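PDB 3CPG: pyridoxal phosphate homeostasis protein from Bifidobacterium adolescentis ATCC 15703, which probably binds pyridoxal 5'-phosphate on a TIM-barrel domain and takes part in keeping the cellular level of this cofactor in balance. Local coordinates for residues A[75-79]-A[80-84]. Residues are numbered along the deposited sequence; the frame is centred on the assembly and turned at random.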
loop_
_atom_site.group_PDB
_atom_site.type_symbol
_atom_site.label_atom_id
_atom_site.label_comp_id
_atom_site.label_asym_id
_atom_site.label_seq_id
_atom_site.Cartn_x
_atom_site.Cartn_y
_atom_site.Cartn_z
ATOM N N ILE A 75 -4.618 -5.661 -1.645
ATOM C CA ILE A 75 -5.199 -4.625 -2.488
ATOM C C ILE A 75 -5.150 -3.279 -1.788
ATOM O O ILE A 75 -5.078 -3.203 -0.561
ATOM C CB ILE A 75 -6.678 -4.914 -2.867
ATOM C CG1 ILE A 75 -7.563 -4.852 -1.621
ATOM C CG2 ILE A 75 -6.787 -6.272 -3.562
ATOM C CD1 ILE A 75 -9.045 -5.037 -1.910
ATOM N N GLY A 76 -5.197 -2.221 -2.585
ATOM C CA GLY A 76 -5.171 -0.879 -2.045
ATOM C C GLY A 76 -6.054 0.029 -2.873
ATOM O O GLY A 76 -5.937 0.072 -4.097
ATOM N N GLU A 77 -6.954 0.738 -2.201
ATOM C CA GLU A 77 -7.859 1.668 -2.862
ATOM C C GLU A 77 -7.338 3.079 -2.639
ATOM O O GLU A 77 -6.682 3.350 -1.631
ATOM C CB GLU A 77 -9.269 1.567 -2.270
ATOM C CG GLU A 77 -10.073 0.338 -2.683
ATOM C CD GLU A 77 -10.531 0.370 -4.139
ATOM O OE1 GLU A 77 -10.656 1.472 -4.714
ATOM O OE2 GLU A 77 -10.788 -0.713 -4.707
ATOM N N ASN A 78 -7.638 3.975 -3.574
ATOM C CA ASN A 78 -7.202 5.362 -3.462
ATOM C C ASN A 78 -8.191 6.235 -2.703
ATOM O O ASN A 78 -7.801 7.031 -1.846
ATOM C CB ASN A 78 -6.985 5.965 -4.851
ATOM C CG ASN A 78 -5.550 5.864 -5.313
ATOM O OD1 ASN A 78 -4.858 6.875 -5.459
ATOM N ND2 ASN A 78 -5.088 4.643 -5.538
ATOM N N ARG A 79 -9.474 6.088 -3.016
ATOM C CA ARG A 79 -10.503 6.911 -2.393
ATOM C C ARG A 79 -11.380 6.202 -1.373
ATOM O O ARG A 79 -11.851 5.091 -1.607
ATOM C CB ARG A 79 -11.407 7.515 -3.472
ATOM C CG ARG A 79 -10.682 8.335 -4.529
ATOM C CD ARG A 79 -11.672 8.986 -5.479
ATOM N NE ARG A 79 -12.524 8.000 -6.140
ATOM C CZ ARG A 79 -13.562 8.305 -6.912
ATOM N NH1 ARG A 79 -13.883 9.575 -7.123
ATOM N NH2 ARG A 79 -14.282 7.341 -7.473
ATOM N N PRO A 80 -11.617 6.847 -0.218
ATOM C CA PRO A 80 -12.456 6.254 0.824
ATOM C C PRO A 80 -13.849 5.899 0.305
ATOM O O PRO A 80 -14.446 4.921 0.749
ATOM C CB PRO A 80 -12.497 7.344 1.892
ATOM C CG PRO A 80 -11.137 7.953 1.784
ATOM C CD PRO A 80 -10.940 8.060 0.281
ATOM N N GLN A 81 -14.362 6.686 -0.638
ATOM C CA GLN A 81 -15.692 6.434 -1.192
ATOM C C GLN A 81 -15.733 5.100 -1.925
ATOM O O GLN A 81 -16.759 4.420 -1.932
ATOM C CB GLN A 81 -16.110 7.550 -2.152
ATOM C CG GLN A 81 -15.803 8.951 -1.652
ATOM C CD GLN A 81 -14.482 9.478 -2.187
ATOM O OE1 GLN A 81 -14.307 9.619 -3.401
ATOM N NE2 GLN A 81 -13.549 9.775 -1.288
ATOM N N GLU A 82 -14.622 4.728 -2.552
ATOM C CA GLU A 82 -14.572 3.455 -3.258
ATOM C C GLU A 82 -14.423 2.335 -2.240
ATOM O O GLU A 82 -14.896 1.221 -2.455
ATOM C CB GLU A 82 -13.415 3.431 -4.262
ATOM C CG GLU A 82 -13.649 4.326 -5.470
ATOM C CD GLU A 82 -12.674 4.047 -6.594
ATOM O OE1 GLU A 82 -12.581 2.876 -7.018
ATOM O OE2 GLU A 82 -12.000 4.994 -7.056
ATOM N N VAL A 83 -13.765 2.629 -1.123
ATOM C CA VAL A 83 -13.611 1.630 -0.076
ATOM C C VAL A 83 -15.008 1.283 0.432
ATOM O O VAL A 83 -15.378 0.112 0.518
ATOM C CB VAL A 83 -12.762 2.168 1.104
ATOM C CG1 VAL A 83 -12.825 1.201 2.282
ATOM C CG2 VAL A 83 -11.322 2.350 0.661
ATOM N N THR A 84 -15.792 2.308 0.746
ATOM C CA THR A 84 -17.138 2.090 1.259
ATOM C C THR A 84 -18.050 1.407 0.243
ATOM O O THR A 84 -18.864 0.561 0.604
ATOM C CB THR A 84 -17.778 3.418 1.721
ATOM O OG1 THR A 84 -17.956 4.290 0.600
ATOM C CG2 THR A 84 -16.880 4.104 2.735
#
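Arg79, at the N-cap of helix 80-96, reaches over the first turn to Glu82. Its chain leaves with CG anti to the carbonyl carbon (chi1 -56°) and bends at chi3, which brings NE within 3.2 Å of OE2 of Glu82 in a salt bridge. The carboxylate stands nearly upright to the guanidinium, the planes 84° apart; OE2 offers its anti lone pair from slightly outside the guanidinium plane, and a weak bond from NH2 reaches the same oxygen. Gln81, bent at chi2, lays OE1 over one guanidinium face, 3.6 Å from NE of Arg79. The carbonyl O of Arg79 accepts two backbone bonds, from Val83 N at 3.2 Å and from Glu82 N at 3.0 Å.

Glu77, at the end of strand 75-77, packs its CB 3.7 Å from CG2 of Val83. A bend at chi2 (-71°) carries its OE1 to within 3.3 Å of OE1 of Glu82, two acceptors in nonbonded contact. Lys86, one helical turn on, makes salt bridges to both acids; Thr56 OG1 also bonds Glu77, and Thr58 N bonds Glu82, the two threonines flanking in sequence Lys57, the predicted cofactor lysine. Two buried carboxylates this close would repel each other, so Lys86 probably offsets the charge of both, and Arg79 that of Glu82 at its other oxygen, at this beta-to-alpha turn of the barrel.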